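Local coordinates for ESAT-6/WXG100 secretion system protein (Streptococcus gallolyticus, PDB 7JQE) that is a subunit (EsaA) of the bacterial type VIIb secretion system and probably takes part, through its extracellular region, in exporting protein toxins, at residues A[187-192]-A[450-455]; A[239-244]-A[425-430]. All coordinates share one frame; numbering follows the deposited sequence.

Interaction 1 (A[187-192]-A[450-455]); sequences TLPSEY and NMYGNL
Tyr452 lays its ring against Pro189 in a CH-pi contact that joins the loop leading into helix 191-200 to the type II beta turn Met451 to Asn454, which starts on the last residue of helix 448-451. The bump is the proline: its CD sits 3.5 Å from the centroid of the Tyr452 ring and only 16° off the ring normal, so the CD-CG edge of the proline rests on one face. The CG extends the cover outward, 3.5 Å from Tyr452 OH. Leu188, Thr187 and Tyr192 flank the proline on that same side and complete the hollow. The Leu188 and Tyr452 side chains cross at about a right angle, with Leu188 CD1 3.9 Å from Tyr452 CD2, and the backbone O of Thr187 lies 3.6 Å from Tyr452 CD1. With CG anti to its own N (chi1 -169°), Tyr452 reaches out of the turn into this hollow and accounts for about half of the 217 Å² buried between the segments. Across them the evidence is of packing alone; the polar end of Tyr452 goes to the dimer partner, where its OH hydrogen-bonds to Asn446 O of the second subunit. Within the turn, Asn454 ND2 bonds Asn450 O at 2.7 Å, N-H...O angle 160°, in the carbonyl plane. At the far rim, Tyr192 OH comes 4.0 Å from Tyr452 CE2.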
loop_
_atom_site.group_PDB
_atom_site.type_symbol
_atom_site.label_atom_id
_atom_site.label_comp_id
_atom_site.label_asym_id
_atom_site.label_seq_id
_atom_site.Cartn_x
_atom_site.Cartn_y
_atom_site.Cartn_z
ATOM N N THR A 187 -0.668 -13.181 -14.576
ATOM C CA THR A 187 -0.021 -13.795 -13.422
ATOM C C THR A 187 0.586 -12.701 -12.557
ATOM O O THR A 187 1.496 -11.992 -12.999
ATOM C CB THR A 187 1.058 -14.790 -13.858
ATOM O OG1 THR A 187 0.442 -15.927 -14.475
ATOM C CG2 THR A 187 1.876 -15.250 -12.659
ATOM N N LEU A 188 0.085 -12.563 -11.336
ATOM C CA LEU A 188 0.646 -11.582 -10.406
ATOM C C LEU A 188 2.061 -11.997 -10.025
ATOM O O LEU A 188 2.250 -13.106 -9.511
ATOM C CB LEU A 188 -0.228 -11.464 -9.158
ATOM C CG LEU A 188 0.101 -10.346 -8.161
ATOM C CD1 LEU A 188 -0.131 -8.964 -8.777
ATOM C CD2 LEU A 188 -0.712 -10.506 -6.886
ATOM N N PRO A 189 3.073 -11.164 -10.257
ATOM C CA PRO A 189 4.431 -11.538 -9.844
ATOM C C PRO A 189 4.477 -11.854 -8.356
ATOM O O PRO A 189 3.827 -11.196 -7.539
ATOM C CB PRO A 189 5.264 -10.294 -10.182
ATOM C CG PRO A 189 4.450 -9.538 -11.174
ATOM C CD PRO A 189 3.020 -9.803 -10.811
ATOM N N SER A 190 5.259 -12.875 -8.008
ATOM C CA SER A 190 5.339 -13.332 -6.627
ATOM C C SER A 190 6.105 -12.375 -5.721
ATOM O O SER A 190 6.088 -12.562 -4.500
ATOM C CB SER A 190 5.994 -14.710 -6.583
ATOM O OG SER A 190 7.364 -14.607 -6.923
ATOM N N GLU A 191 6.775 -11.364 -6.283
ATOM C CA GLU A 191 7.563 -10.452 -5.462
ATOM C C GLU A 191 6.691 -9.631 -4.523
ATOM O O GLU A 191 7.155 -9.216 -3.454
ATOM C CB GLU A 191 8.397 -9.524 -6.345
ATOM C CG GLU A 191 9.686 -10.139 -6.849
ATOM C CD GLU A 191 9.504 -10.892 -8.155
ATOM O OE1 GLU A 191 8.350 -11.010 -8.628
ATOM O OE2 GLU A 191 10.520 -11.358 -8.714
ATOM N N TYR A 192 5.437 -9.371 -4.897
ATOM C CA TYR A 192 4.553 -8.642 -3.993
ATOM C C TYR A 192 4.340 -9.420 -2.701
ATOM O O TYR A 192 4.532 -8.886 -1.602
ATOM C CB TYR A 192 3.219 -8.345 -4.677
ATOM C CG TYR A 192 3.337 -7.368 -5.823
ATOM C CD1 TYR A 192 3.412 -6.003 -5.592
ATOM C CD2 TYR A 192 3.384 -7.813 -7.136
ATOM C CE1 TYR A 192 3.524 -5.108 -6.637
ATOM C CE2 TYR A 192 3.500 -6.925 -8.186
ATOM C CZ TYR A 192 3.568 -5.575 -7.932
ATOM O OH TYR A 192 3.679 -4.686 -8.977
ATOM N N ASN A 450 -6.163 -9.871 -9.658
ATOM C CA ASN A 450 -6.845 -10.588 -10.720
ATOM C C ASN A 450 -6.678 -9.948 -12.090
ATOM O O ASN A 450 -6.878 -10.637 -13.092
ATOM C CB ASN A 450 -8.339 -10.706 -10.402
ATOM C CG ASN A 450 -9.113 -11.401 -11.504
ATOM O OD1 ASN A 450 -8.940 -12.595 -11.736
ATOM N ND2 ASN A 450 -9.976 -10.656 -12.187
HETATM N N MSE A 451 -6.299 -8.671 -12.152
HETATM C CA MSE A 451 -6.238 -7.912 -13.397
HETATM C C MSE A 451 -4.821 -7.625 -13.902
HETATM O O MSE A 451 -4.647 -7.067 -14.987
HETATM C CB MSE A 451 -6.987 -6.588 -13.230
HETATM C CG MSE A 451 -8.496 -6.745 -13.140
HETATM SE SE MSE A 451 -9.195 -7.444 -14.829
HETATM C CE MSE A 451 -11.102 -7.542 -14.419
ATOM N N TYR A 452 -3.807 -8.003 -13.131
ATOM C CA TYR A 452 -2.426 -7.799 -13.559
ATOM C C TYR A 452 -2.138 -8.595 -14.831
ATOM O O TYR A 452 -2.235 -9.823 -14.841
ATOM C CB TYR A 452 -1.474 -8.214 -12.443
ATOM C CG TYR A 452 -0.025 -7.822 -12.654
ATOM C CD1 TYR A 452 0.786 -8.528 -13.537
ATOM C CD2 TYR A 452 0.539 -6.760 -11.946
ATOM C CE1 TYR A 452 2.114 -8.178 -13.724
ATOM C CE2 TYR A 452 1.865 -6.404 -12.126
ATOM C CZ TYR A 452 2.649 -7.117 -13.012
ATOM O OH TYR A 452 3.967 -6.760 -13.188
ATOM N N GLY A 453 -1.777 -7.891 -15.899
ATOM C CA GLY A 453 -1.461 -8.534 -17.171
ATOM C C GLY A 453 -2.563 -9.434 -17.678
ATOM O O GLY A 453 -2.281 -10.474 -18.287
ATOM N N ASN A 454 -3.819 -9.056 -17.447
ATOM C CA ASN A 454 -4.973 -9.907 -17.717
ATOM C C ASN A 454 -5.892 -9.218 -18.718
ATOM O O ASN A 454 -6.573 -8.243 -18.377
ATOM C CB ASN A 454 -5.724 -10.225 -16.423
ATOM C CG ASN A 454 -6.970 -11.062 -16.659
ATOM O OD1 ASN A 454 -7.209 -11.549 -17.766
ATOM N ND2 ASN A 454 -7.767 -11.241 -15.611
ATOM N N LEU A 455 -5.911 -9.715 -19.952
ATOM C CA LEU A 455 -6.964 -9.371 -20.898
ATOM C C LEU A 455 -8.107 -10.355 -20.695
ATOM O O LEU A 455 -7.911 -11.570 -20.804
ATOM C CB LEU A 455 -6.462 -9.412 -22.340
ATOM C CG LEU A 455 -7.558 -9.160 -23.385
ATOM C CD1 LEU A 455 -8.133 -7.760 -23.218
ATOM C CD2 LEU A 455 -7.055 -9.383 -24.814
#

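Interaction 2 (A[239-244]-A[425-430]); sequences GKYKSA and TLYGEP. With EDO (1,2-ethanediol), chain M; EDO (1,2-ethanediol), chain U; EDO (1,2-ethanediol), chain H; EDO (1,2-ethanediol), chain Y.
Two helix ends meet here through a pair of tyrosines: Tyr241, near the end of helix 225-244, and Tyr427, the last residue of helix 396-427. The backbones stay well apart, with Tyr241 CA and Tyr427 CA 9.7 Å from each other, and the side chains bridge the gap, burying 74 Å² in all. Tyr241 CE1 meets Tyr427 CE1 at 3.7 Å, the Tyr427 atom arriving at the edge of the Tyr241 ring, near its plane. With ring centroids 5.9 Å apart and planes at 72°, the pair is oblique. The first torsions differ: Tyr241 has CG anti to its N (chi1 -167°), whereas in Tyr427 CG is anti to the carbonyl carbon. Both residues are buried, and a shared water links their hydroxyls, 2.7 Å from Tyr241 OH and 3.0 Å from Tyr427 OH. It lies at the edge of both rings, in plane, so one molecule spans the polar ends while the carbons pack. Around the pair, Tyr241 also touches Glu193 and Ile196 of helix 191-200, and Tyr427 touches Ala449 of helix 448-451; carbon packing plus a bridging water thus joins the two helix ends beside these neighbours. A 1,2-ethanediol, probably from the crystallisation liquor, packs at the edge of Tyr427, its C2 3.5 Å from CE2, and its O1 gives a weak hydrogen bond to Tyr427 OH at 3.1 Å.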
loop_
_atom_site.group_PDB
_atom_site.type_symbol
_atom_site.label_atom_id
_atom_site.label_comp_id
_atom_site.label_asym_id
_atom_site.label_seq_id
_atom_site.Cartn_x
_atom_site.Cartn_y
_atom_site.Cartn_z
ATOM N N GLY A 239 -4.505 -10.715 9.308
ATOM C CA GLY A 239 -4.839 -12.082 9.668
ATOM C C GLY A 239 -5.387 -12.865 8.492
ATOM O O GLY A 239 -5.018 -14.023 8.281
ATOM N N LYS A 240 -6.274 -12.243 7.707
ATOM C CA LYS A 240 -6.809 -12.910 6.525
ATOM C C LYS A 240 -5.692 -13.313 5.575
ATOM O O LYS A 240 -5.672 -14.440 5.062
ATOM C CB LYS A 240 -7.808 -12.000 5.810
ATOM C CG LYS A 240 -9.253 -12.180 6.232
ATOM C CD LYS A 240 -10.169 -11.331 5.362
ATOM C CE LYS A 240 -11.625 -11.483 5.773
ATOM N NZ LYS A 240 -12.472 -10.372 5.249
ATOM N N TYR A 241 -4.745 -12.406 5.338
ATOM C CA TYR A 241 -3.638 -12.702 4.439
ATOM C C TYR A 241 -2.750 -13.806 5.004
ATOM O O TYR A 241 -2.380 -14.744 4.287
ATOM C CB TYR A 241 -2.834 -11.432 4.189
ATOM C CG TYR A 241 -1.854 -11.540 3.051
ATOM C CD1 TYR A 241 -2.219 -11.181 1.754
ATOM C CD2 TYR A 241 -0.560 -11.985 3.269
ATOM C CE1 TYR A 241 -1.320 -11.266 0.708
ATOM C CE2 TYR A 241 0.345 -12.075 2.228
ATOM C CZ TYR A 241 -0.041 -11.718 0.949
ATOM O OH TYR A 241 0.864 -11.810 -0.084
ATOM N N LYS A 242 -2.399 -13.711 6.292
ATOM C CA LYS A 242 -1.560 -14.732 6.909
ATOM C C LYS A 242 -2.224 -16.098 6.849
ATOM O O LYS A 242 -1.552 -17.117 6.653
ATOM C CB LYS A 242 -1.254 -14.361 8.360
ATOM C CG LYS A 242 -0.675 -15.506 9.183
ATOM C CD LYS A 242 -0.737 -15.194 10.675
ATOM C CE LYS A 242 -0.147 -16.320 11.508
ATOM N NZ LYS A 242 1.307 -16.493 11.249
ATOM N N SER A 243 -3.544 -16.140 7.022
ATOM C CA SER A 243 -4.255 -17.412 6.960
ATOM C C SER A 243 -4.419 -17.908 5.521
ATOM O O SER A 243 -4.434 -19.121 5.288
ATOM C CB SER A 243 -5.614 -17.275 7.639
ATOM O OG SER A 243 -6.288 -18.516 7.655
ATOM N N ALA A 244 -4.541 -16.998 4.547
ATOM C CA ALA A 244 -4.698 -17.417 3.156
ATOM C C ALA A 244 -3.382 -17.928 2.581
ATOM O O ALA A 244 -3.339 -18.989 1.948
ATOM C CB ALA A 244 -5.237 -16.261 2.309
ATOM N N THR A 425 -4.327 -2.713 -1.505
ATOM C CA THR A 425 -4.204 -2.216 -2.870
ATOM C C THR A 425 -4.169 -3.344 -3.892
ATOM O O THR A 425 -4.535 -3.135 -5.055
ATOM C CB THR A 425 -2.942 -1.363 -3.003
ATOM O OG1 THR A 425 -2.953 -0.334 -2.006
ATOM C CG2 THR A 425 -2.867 -0.726 -4.380
ATOM N N LEU A 426 -3.726 -4.532 -3.486
ATOM C CA LEU A 426 -3.630 -5.669 -4.389
ATOM C C LEU A 426 -4.907 -6.500 -4.425
ATOM O O LEU A 426 -5.269 -7.021 -5.483
ATOM C CB LEU A 426 -2.451 -6.560 -3.988
ATOM C CG LEU A 426 -1.058 -5.949 -4.174
ATOM C CD1 LEU A 426 0.024 -6.864 -3.613
ATOM C CD2 LEU A 426 -0.794 -5.645 -5.643
ATOM N N TYR A 427 -5.605 -6.638 -3.297
ATOM C CA TYR A 427 -6.743 -7.543 -3.224
ATOM C C TYR A 427 -8.087 -6.851 -3.063
ATOM O O TYR A 427 -9.120 -7.530 -3.092
ATOM C CB TYR A 427 -6.541 -8.546 -2.081
ATOM C CG TYR A 427 -5.399 -9.490 -2.362
ATOM C CD1 TYR A 427 -4.102 -9.162 -1.999
ATOM C CD2 TYR A 427 -5.611 -10.692 -3.028
ATOM C CE1 TYR A 427 -3.047 -10.012 -2.264
ATOM C CE2 TYR A 427 -4.562 -11.552 -3.301
ATOM C CZ TYR A 427 -3.282 -11.205 -2.918
ATOM O OH TYR A 427 -2.232 -12.051 -3.184
ATOM N N GLY A 428 -8.112 -5.532 -2.914
ATOM C CA GLY A 428 -9.363 -4.812 -2.838
ATOM C C GLY A 428 -9.880 -4.376 -4.199
ATOM O O GLY A 428 -9.117 -4.037 -5.109
ATOM N N GLU A 429 -11.197 -4.394 -4.335
ATOM C CA GLU A 429 -11.808 -3.690 -5.448
ATOM C C GLU A 429 -11.264 -2.266 -5.479
ATOM O O GLU A 429 -11.002 -1.684 -4.419
ATOM C CB GLU A 429 -13.334 -3.682 -5.303
ATOM C CG GLU A 429 -13.989 -5.019 -5.626
ATOM C CD GLU A 429 -14.008 -5.293 -7.114
ATOM O OE1 GLU A 429 -14.539 -4.445 -7.867
ATOM O OE2 GLU A 429 -13.484 -6.346 -7.531
ATOM N N PRO A 430 -11.055 -1.682 -6.651
ATOM C CA PRO A 430 -10.432 -0.357 -6.703
ATOM C C PRO A 430 -11.159 0.631 -5.805
ATOM O O PRO A 430 -12.369 0.827 -5.922
ATOM C CB PRO A 430 -10.545 0.026 -8.180
ATOM C CG PRO A 430 -10.628 -1.288 -8.900
ATOM C CD PRO A 430 -11.399 -2.191 -7.988
HETATM C C1 EDO M . -3.222 -14.699 -4.511
HETATM O O1 EDO M . -2.770 -13.901 -5.614
HETATM C C2 EDO M . -4.738 -14.858 -4.574
HETATM O O2 EDO M . -5.192 -15.725 -3.527
HETATM C C1 EDO U . 1.234 -20.145 9.038
HETATM O O1 EDO U . 1.003 -18.730 9.036
HETATM C C2 EDO U . 0.056 -20.823 9.726
HETATM O O2 EDO U . -1.088 -19.961 9.645
HETATM C C1 EDO H . -7.029 1.260 -2.745
HETATM O O1 EDO H . -8.187 1.834 -3.357
HETATM C C2 EDO H . -7.382 -0.139 -2.249
HETATM O O2 EDO H . -7.938 -0.922 -3.315
HETATM C C1 EDO Y . -0.724 -22.132 3.179
HETATM O O1 EDO Y . 0.588 -22.054 2.608
HETATM C C2 EDO Y . -1.772 -21.843 2.109
HETATM O O2 EDO Y . -3.085 -22.037 2.652
HETATM O O HOH W 1 0.594 -11.276 -2.691
#

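From the N terminus, the chain first supplies 187-192, at the entry to helix 191-200, and then 239-244, at the end of helix 225-244. It next runs out through the strands of the two antiparallel sheets and returns along helix 396-427, where 425-430 meets 239-244 and closes the inner loop (interaction 2). Helix 448-451 follows, and 450-455 meets 187-192 to close the outer loop (interaction 1), so the second contact is nested within the loop of the first. Their centres lie 14 Å apart and they touch directly: Tyr192 CB packs 3.7 Å from Leu426 CD1. Together they tie the segments that precede the strands to those that follow them, and both adjoin the second subunit.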